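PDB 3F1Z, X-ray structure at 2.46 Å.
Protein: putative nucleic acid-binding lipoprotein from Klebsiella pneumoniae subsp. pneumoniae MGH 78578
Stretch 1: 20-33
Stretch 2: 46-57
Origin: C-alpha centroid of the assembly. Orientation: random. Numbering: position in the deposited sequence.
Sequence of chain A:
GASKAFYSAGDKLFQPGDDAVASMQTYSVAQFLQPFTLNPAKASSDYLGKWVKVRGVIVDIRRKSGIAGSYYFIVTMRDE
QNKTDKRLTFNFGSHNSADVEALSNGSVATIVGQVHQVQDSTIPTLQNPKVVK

Stretch 1, residues 20-33: AVASMQTYSVAQFL
Stretch 2 46-57: DYLGKWVKVRGV

A short segment can be held on a longer strand by very few direct backbone bonds if water and side chains complete the pairing, and this putative nucleic acid-binding lipoprotein offers a compact example. Strand 51-57 runs extended (Val54 phi/psi -118/134) and continues beyond the stretch; the weakly bonded segment 26-28 (Tyr27 -93/151) lies alongside it in parallel sense, their axes 47° apart, with Tyr27 opposite Val54 (CA to CA, 4.7 Å). Tyr27 clasps the strand as parallel pairing requires, its N donating to Lys53 O (2.8 Å) and its O accepting from Arg55 N (2.9 Å), both nearly linear. Its OH hydrogen-bonds Tyr47 OH (2.7 Å). Lys53, with chi angles t, t, p, t, reaches back so that NZ donates to Val21 O (2.8 Å) in the preceding helical segment.

Beyond this clasp water takes over: one molecule accepts from Lys53 N (3.0 Å) and donates to Gln25 O (2.5 Å), another accepts from Val29 N (3.1 Å) and donates to Arg55 O (2.6 Å). Ser28 (chi1 p) caps helix 29-33 (Val29 -62/-41), its OG accepting from Gln31 N (3.0 Å).

Tyr27 (m, chi2 81°) and Val54 (t) share one sheet face. Tyr47 opens the type II turn Tyr47-Lys50, closed by Lys50 N donating to Tyr47 O (2.8 Å); at Gly49 (85/-6) a CB would jam against the preceding carbonyl O. Phe32 (t, chi2 62°) directs its edge hydrogens at the pi face of Tyr47 (m, chi2 -80°), centroids 5.3 Å apart and planes at 79°, while Val52 (m) sets CG2 4.2 Å from the Phe32 ring centroid, over its face. Apolar groups exclude water where Val29 (t) CG2 packs on Val54 CG1 (3.6 Å); an ideal CB on Gly56 would clash with that same CG2. Selenomethionine Met24 (m, t, p) likewise brings CE to 4.0 Å from Trp51 CB.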

ATOM      1  N   ALA A  20      -4.034   3.308 -17.341  1.00 58.49           N
ATOM      2  CA  ALA A  20      -2.648   3.322 -16.855  1.00 57.21           C
ATOM      3  C   ALA A  20      -2.462   2.220 -15.800  1.00 54.19           C
ATOM      4  O   ALA A  20      -1.420   1.585 -15.725  1.00 53.51           O
ATOM      5  CB  ALA A  20      -2.286   4.686 -16.260  1.00 56.16           C
ATOM      6  N   VAL A  21      -3.495   2.014 -14.993  1.00 51.76           N
ATOM      7  CA  VAL A  21      -3.503   1.003 -13.942  1.00 50.29           C
ATOM      8  C   VAL A  21      -3.494  -0.416 -14.519  1.00 49.30           C
ATOM      9  O   VAL A  21      -2.706  -1.263 -14.080  1.00 47.96           O
ATOM     10  CB  VAL A  21      -4.719   1.188 -13.016  1.00 49.57           C
ATOM     11  CG1 VAL A  21      -5.089  -0.119 -12.327  1.00 48.92           C
ATOM     12  CG2 VAL A  21      -4.474   2.350 -12.029  1.00 49.06           C
ATOM     13  N   ALA A  22      -4.355  -0.673 -15.504  1.00 47.92           N
ATOM     14  CA  ALA A  22      -4.385  -1.992 -16.145  1.00 47.36           C
ATOM     15  C   ALA A  22      -3.039  -2.290 -16.808  1.00 46.85           C
ATOM     16  O   ALA A  22      -2.634  -3.441 -16.925  1.00 47.98           O
ATOM     17  CB  ALA A  22      -5.494  -2.076 -17.164  1.00 46.86           C
ATOM     18  N   SER A  23      -2.344  -1.246 -17.235  1.00 45.29           N
ATOM     19  CA  SER A  23      -1.037  -1.389 -17.868  1.00 44.21           C
ATOM     20  C   SER A  23       0.162  -1.705 -16.937  1.00 43.05           C
ATOM     21  O   SER A  23       1.213  -2.099 -17.423  1.00 43.75           O
ATOM     22  CB  SER A  23      -0.753  -0.134 -18.724  1.00 45.42           C
ATOM     23  OG  SER A  23       0.483   0.461 -18.337  1.00 47.24           O
HETATM   24  N   MSE A  24       0.014  -1.518 -15.628  1.00 41.01           N
HETATM   25  CA  MSE A  24       1.083  -1.775 -14.653  1.00 39.50           C
HETATM   26  C   MSE A  24       1.232  -3.261 -14.264  1.00 37.69           C
HETATM   27  O   MSE A  24       0.267  -3.995 -14.211  1.00 37.00           O
HETATM   28  CB  MSE A  24       0.802  -0.980 -13.361  1.00 38.64           C
HETATM   29  CG  MSE A  24       0.673   0.548 -13.506  1.00 38.36           C
HETATM   30 SE   MSE A  24      -0.058   1.382 -11.888  0.75 39.00          SE
HETATM   31  CE  MSE A  24       1.449   1.100 -10.810  1.00 36.15           C
ATOM     32  N   GLN A  25       2.451  -3.669 -13.948  1.00 37.19           N
ATOM     33  CA  GLN A  25       2.745  -5.020 -13.481  1.00 39.03           C
ATOM     34  C   GLN A  25       2.232  -5.125 -12.035  1.00 36.55           C
ATOM     35  O   GLN A  25       2.296  -4.173 -11.275  1.00 37.58           O
ATOM     36  CB  GLN A  25       4.273  -5.297 -13.539  1.00 41.51           C
ATOM     37  CG  GLN A  25       5.160  -4.339 -12.593  1.00 45.42           C
ATOM     38  CD  GLN A  25       6.731  -4.380 -12.803  1.00 46.42           C
ATOM     39  OE1 GLN A  25       7.390  -5.373 -12.445  1.00 51.08           O
ATOM     40  NE2 GLN A  25       7.316  -3.257 -13.293  1.00 47.46           N
ATOM     41  N   THR A  26       1.691  -6.270 -11.659  1.00 34.58           N
ATOM     42  CA  THR A  26       1.230  -6.506 -10.305  1.00 31.90           C
ATOM     43  C   THR A  26       2.337  -7.156  -9.473  1.00 31.15           C
ATOM     44  O   THR A  26       2.849  -8.166  -9.842  1.00 29.99           O
ATOM     45  CB  THR A  26       0.056  -7.452 -10.287  1.00 31.77           C
ATOM     46  OG1 THR A  26      -1.055  -6.856 -10.985  1.00 32.40           O
ATOM     47  CG2 THR A  26      -0.352  -7.748  -8.841  1.00 31.53           C
ATOM     48  N   TYR A  27       2.711  -6.554  -8.352  1.00 31.65           N
ATOM     49  CA  TYR A  27       3.703  -7.136  -7.465  1.00 30.92           C
ATOM     50  C   TYR A  27       3.015  -7.961  -6.408  1.00 30.31           C
ATOM     51  O   TYR A  27       1.878  -7.669  -6.012  1.00 29.43           O
ATOM     52  CB  TYR A  27       4.398  -6.048  -6.646  1.00 32.56           C
ATOM     53  CG  TYR A  27       5.389  -5.115  -7.326  1.00 33.32           C
ATOM     54  CD1 TYR A  27       4.966  -4.023  -8.061  1.00 33.08           C
ATOM     55  CD2 TYR A  27       6.762  -5.291  -7.153  1.00 34.25           C
ATOM     56  CE1 TYR A  27       5.872  -3.137  -8.626  1.00 33.60           C
ATOM     57  CE2 TYR A  27       7.693  -4.403  -7.715  1.00 34.39           C
ATOM     58  CZ  TYR A  27       7.237  -3.325  -8.435  1.00 34.28           C
ATOM     59  OH  TYR A  27       8.145  -2.463  -9.005  1.00 34.92           O
ATOM     60  N   SER A  28       3.699  -8.988  -5.918  1.00 28.79           N
ATOM     61  CA  SER A  28       3.219  -9.598  -4.699  1.00 28.15           C
ATOM     62  C   SER A  28       3.833  -8.740  -3.560  1.00 27.88           C
ATOM     63  O   SER A  28       4.753  -7.924  -3.771  1.00 27.36           O
ATOM     64  CB  SER A  28       3.694 -11.010  -4.584  1.00 26.93           C
ATOM     65  OG  SER A  28       5.073 -10.975  -4.428  1.00 29.40           O
ATOM     66  N   VAL A  29       3.354  -8.911  -2.348  1.00 27.83           N
ATOM     67  CA  VAL A  29       3.937  -8.156  -1.253  1.00 27.78           C
ATOM     68  C   VAL A  29       5.426  -8.529  -1.103  1.00 28.60           C
ATOM     69  O   VAL A  29       6.250  -7.662  -0.885  1.00 29.34           O
ATOM     70  CB  VAL A  29       3.151  -8.372   0.036  1.00 27.87           C
ATOM     71  CG1 VAL A  29       3.934  -7.833   1.295  1.00 25.83           C
ATOM     72  CG2 VAL A  29       1.700  -7.785  -0.151  1.00 26.01           C
ATOM     73  N   ALA A  30       5.762  -9.803  -1.238  1.00 28.92           N
ATOM     74  CA  ALA A  30       7.162 -10.239  -1.140  1.00 30.06           C
ATOM     75  C   ALA A  30       7.988  -9.554  -2.194  1.00 30.64           C
ATOM     76  O   ALA A  30       9.105  -9.127  -1.922  1.00 29.05           O
ATOM     77  CB  ALA A  30       7.311 -11.753  -1.288  1.00 26.59           C
ATOM     78  N   GLN A  31       7.449  -9.474  -3.406  1.00 31.99           N
ATOM     79  CA  GLN A  31       8.231  -8.870  -4.494  1.00 33.26           C
ATOM     80  C   GLN A  31       8.527  -7.404  -4.258  1.00 32.31           C
ATOM     81  O   GLN A  31       9.637  -6.976  -4.387  1.00 33.01           O
ATOM     82  CB  GLN A  31       7.589  -9.095  -5.851  1.00 33.16           C
ATOM     83  CG  GLN A  31       7.734 -10.516  -6.282  1.00 33.84           C
ATOM     84  CD  GLN A  31       6.811 -10.899  -7.459  1.00 34.46           C
ATOM     85  OE1 GLN A  31       5.683 -10.379  -7.617  1.00 35.50           O
ATOM     86  NE2 GLN A  31       7.269 -11.845  -8.243  1.00 32.61           N
ATOM     87  N   PHE A  32       7.521  -6.644  -3.897  1.00 32.30           N
ATOM     88  CA  PHE A  32       7.714  -5.245  -3.670  1.00 31.34           C
ATOM     89  C   PHE A  32       8.621  -4.968  -2.462  1.00 31.78           C
ATOM     90  O   PHE A  32       9.392  -4.010  -2.478  1.00 31.59           O
ATOM     91  CB  PHE A  32       6.374  -4.554  -3.495  1.00 30.83           C
ATOM     92  CG  PHE A  32       6.508  -3.130  -3.102  1.00 30.76           C
ATOM     93  CD1 PHE A  32       7.133  -2.248  -3.939  1.00 30.23           C
ATOM     94  CD2 PHE A  32       6.029  -2.685  -1.908  1.00 30.28           C
ATOM     95  CE1 PHE A  32       7.258  -0.965  -3.616  1.00 30.47           C
ATOM     96  CE2 PHE A  32       6.173  -1.380  -1.558  1.00 31.08           C
ATOM     97  CZ  PHE A  32       6.794  -0.512  -2.416  1.00 31.43           C
ATOM     98  N   LEU A  33       8.523  -5.778  -1.419  1.00 32.34           N
ATOM     99  CA  LEU A  33       9.353  -5.567  -0.233  1.00 32.48           C
ATOM    100  C   LEU A  33      10.778  -6.100  -0.348  1.00 32.74           C
ATOM    101  O   LEU A  33      11.649  -5.721   0.436  1.00 35.03           O
ATOM    102  CB  LEU A  33       8.676  -6.106   1.028  1.00 31.51           C
ATOM    103  CG  LEU A  33       7.367  -5.393   1.415  1.00 31.88           C
ATOM    104  CD1 LEU A  33       6.917  -5.931   2.767  1.00 32.39           C
ATOM    105  CD2 LEU A  33       7.464  -3.927   1.489  1.00 29.63           C
ATOM    106  N   ASP A  46      15.086   4.719  -4.923  1.00 35.09           N
ATOM    107  CA  ASP A  46      14.800   4.247  -6.264  1.00 34.87           C
ATOM    108  C   ASP A  46      13.321   4.362  -6.585  1.00 35.04           C
ATOM    109  O   ASP A  46      12.975   4.641  -7.715  1.00 35.88           O
ATOM    110  CB  ASP A  46      15.246   2.786  -6.468  1.00 34.64           C
ATOM    111  CG  ASP A  46      16.754   2.615  -6.488  1.00 35.63           C
ATOM    112  OD1 ASP A  46      17.497   3.601  -6.654  1.00 36.75           O
ATOM    113  OD2 ASP A  46      17.223   1.472  -6.347  1.00 36.55           O
ATOM    114  N   TYR A  47      12.456   4.123  -5.606  1.00 35.07           N
ATOM    115  CA  TYR A  47      10.999   4.183  -5.789  1.00 34.29           C
ATOM    116  C   TYR A  47      10.335   5.539  -5.517  1.00 32.98           C
ATOM    117  O   TYR A  47       9.124   5.673  -5.735  1.00 31.85           O
ATOM    118  CB  TYR A  47      10.306   3.141  -4.882  1.00 36.99           C
ATOM    119  CG  TYR A  47      10.267   1.735  -5.439  1.00 38.06           C
ATOM    120  CD1 TYR A  47       9.329   1.388  -6.373  1.00 38.19           C
ATOM    121  CD2 TYR A  47      11.158   0.756  -5.021  1.00 39.39           C
ATOM    122  CE1 TYR A  47       9.288   0.126  -6.929  1.00 38.86           C
ATOM    123  CE2 TYR A  47      11.122  -0.517  -5.559  1.00 40.00           C
ATOM    124  CZ  TYR A  47      10.161  -0.832  -6.526  1.00 39.21           C
ATOM    125  OH  TYR A  47      10.062  -2.101  -7.081  1.00 38.84           O
ATOM    126  N   LEU A  48      11.096   6.519  -5.024  1.00 31.20           N
ATOM    127  CA  LEU A  48      10.523   7.811  -4.597  1.00 31.20           C
ATOM    128  C   LEU A  48       9.622   8.462  -5.650  1.00 30.97           C
ATOM    129  O   LEU A  48      10.054   8.772  -6.714  1.00 30.35           O
ATOM    130  CB  LEU A  48      11.629   8.809  -4.208  1.00 30.53           C
ATOM    131  CG  LEU A  48      11.131  10.124  -3.574  1.00 31.00           C
ATOM    132  CD1 LEU A  48      10.271   9.853  -2.322  1.00 29.09           C
ATOM    133  CD2 LEU A  48      12.244  11.133  -3.278  1.00 29.07           C
ATOM    134  N   GLY A  49       8.369   8.693  -5.324  1.00 31.29           N
ATOM    135  CA  GLY A  49       7.433   9.269  -6.284  1.00 31.84           C
ATOM    136  C   GLY A  49       6.753   8.271  -7.235  1.00 32.02           C
ATOM    137  O   GLY A  49       5.875   8.663  -7.974  1.00 32.32           O
ATOM    138  N   LYS A  50       7.132   6.998  -7.217  1.00 31.53           N
ATOM    139  CA  LYS A  50       6.585   6.039  -8.152  1.00 32.93           C
ATOM    140  C   LYS A  50       5.348   5.341  -7.613  1.00 32.37           C
ATOM    141  O   LYS A  50       5.116   5.259  -6.401  1.00 32.15           O
ATOM    142  CB  LYS A  50       7.638   5.000  -8.502  1.00 34.48           C
ATOM    143  CG  LYS A  50       8.908   5.633  -9.045  1.00 35.77           C
ATOM    144  CD  LYS A  50       9.786   4.621  -9.788  1.00 36.69           C
ATOM    145  CE  LYS A  50      11.122   5.231 -10.251  1.00 37.24           C
ATOM    146  NZ  LYS A  50      10.919   6.625 -10.722  1.00 38.91           N
ATOM    147  N   TRP A  51       4.556   4.816  -8.527  1.00 31.77           N
ATOM    148  CA  TRP A  51       3.337   4.139  -8.164  1.00 30.68           C
ATOM    149  C   TRP A  51       3.546   2.666  -8.342  1.00 30.01           C
ATOM    150  O   TRP A  51       4.141   2.259  -9.306  1.00 30.76           O
ATOM    151  CB  TRP A  51       2.208   4.609  -9.074  1.00 30.48           C
ATOM    152  CG  TRP A  51       1.857   6.065  -8.898  1.00 30.44           C
ATOM    153  CD1 TRP A  51       2.443   7.129  -9.539  1.00 30.58           C
ATOM    154  CD2 TRP A  51       0.845   6.613  -8.047  1.00 28.72           C
ATOM    155  NE1 TRP A  51       1.843   8.305  -9.138  1.00 30.49           N
ATOM    156  CE2 TRP A  51       0.867   8.017  -8.219  1.00 29.73           C
ATOM    157  CE3 TRP A  51      -0.063   6.059  -7.149  1.00 29.80           C
ATOM    158  CZ2 TRP A  51       0.012   8.875  -7.520  1.00 29.76           C
ATOM    159  CZ3 TRP A  51      -0.918   6.907  -6.441  1.00 30.35           C
ATOM    160  CH2 TRP A  51      -0.883   8.304  -6.642  1.00 30.40           C
ATOM    161  N   VAL A  52       3.057   1.866  -7.408  1.00 29.49           N
ATOM    162  CA  VAL A  52       3.147   0.442  -7.521  1.00 28.54           C
ATOM    163  C   VAL A  52       1.769  -0.167  -7.302  1.00 28.63           C
ATOM    164  O   VAL A  52       0.960   0.396  -6.583  1.00 29.07           O
ATOM    165  CB  VAL A  52       4.203  -0.134  -6.561  1.00 28.63           C
ATOM    166  CG1 VAL A  52       5.631   0.378  -6.974  1.00 27.45           C
ATOM    167  CG2 VAL A  52       3.861   0.169  -5.136  1.00 27.66           C
ATOM    168  N   LYS A  53       1.521  -1.307  -7.945  1.00 28.71           N
ATOM    169  CA  LYS A  53       0.262  -2.052  -7.852  1.00 30.28           C
ATOM    170  C   LYS A  53       0.591  -3.370  -7.144  1.00 30.18           C
ATOM    171  O   LYS A  53       1.309  -4.235  -7.690  1.00 31.40           O
ATOM    172  CB  LYS A  53      -0.320  -2.259  -9.263  1.00 30.78           C
ATOM    173  CG  LYS A  53      -1.687  -2.886  -9.247  1.00 31.61           C
ATOM    174  CD  LYS A  53      -2.441  -2.770 -10.565  1.00 31.69           C
ATOM    175  CE  LYS A  53      -2.037  -3.776 -11.575  1.00 33.08           C
ATOM    176  NZ  LYS A  53      -2.984  -3.765 -12.745  1.00 32.48           N
ATOM    177  N   VAL A  54       0.128  -3.511  -5.907  1.00 30.75           N
ATOM    178  CA  VAL A  54       0.506  -4.665  -5.049  1.00 29.22           C
ATOM    179  C   VAL A  54      -0.726  -5.481  -4.698  1.00 30.37           C
ATOM    180  O   VAL A  54      -1.759  -4.932  -4.317  1.00 31.61           O
ATOM    181  CB  VAL A  54       1.204  -4.193  -3.755  1.00 28.63           C
ATOM    182  CG1 VAL A  54       1.699  -5.402  -2.880  1.00 28.47           C
ATOM    183  CG2 VAL A  54       2.362  -3.267  -4.072  1.00 26.68           C
ATOM    184  N   ARG A  55      -0.603  -6.800  -4.831  1.00 31.37           N
ATOM    185  CA  ARG A  55      -1.686  -7.742  -4.560  1.00 32.03           C
ATOM    186  C   ARG A  55      -1.352  -8.493  -3.284  1.00 31.65           C
ATOM    187  O   ARG A  55      -0.191  -8.821  -3.051  1.00 32.83           O
ATOM    188  CB  ARG A  55      -1.803  -8.690  -5.732  1.00 32.25           C
ATOM    189  CG  ARG A  55      -2.828  -9.794  -5.621  1.00 33.23           C
ATOM    190  CD  ARG A  55      -2.928 -10.437  -6.989  1.00 33.89           C
ATOM    191  NE  ARG A  55      -3.909 -11.495  -7.054  1.00 34.39           N
ATOM    192  CZ  ARG A  55      -3.637 -12.720  -6.690  1.00 34.66           C
ATOM    193  NH1 ARG A  55      -2.440 -12.968  -6.253  1.00 36.49           N
ATOM    194  NH2 ARG A  55      -4.532 -13.673  -6.745  1.00 33.75           N
ATOM    195  N   GLY A  56      -2.358  -8.767  -2.459  1.00 31.72           N
ATOM    196  CA  GLY A  56      -2.130  -9.397  -1.141  1.00 30.85           C
ATOM    197  C   GLY A  56      -3.417  -9.624  -0.366  1.00 30.04           C
ATOM    198  O   GLY A  56      -4.493  -9.383  -0.864  1.00 29.36           O
ATOM    199  N   VAL A  57      -3.294 -10.122   0.853  1.00 29.68           N
ATOM    200  CA  VAL A  57      -4.440 -10.380   1.683  1.00 29.57           C
ATOM    201  C   VAL A  57      -4.489  -9.302   2.743  1.00 29.95           C
ATOM    202  O   VAL A  57      -3.514  -9.074   3.455  1.00 30.60           O
ATOM    203  CB  VAL A  57      -4.404 -11.777   2.370  1.00 29.35           C
ATOM    204  CG1 VAL A  57      -5.598 -11.922   3.276  1.00 28.90           C
ATOM    205  CG2 VAL A  57      -4.420 -12.896   1.355  1.00 27.87           C
TER
HETATM  206  O   HOH W   1       3.235  -2.039 -10.252  1.00 27.27           O
HETATM  207  O   HOH W   2       1.023 -11.002  -2.200  1.00 14.74           O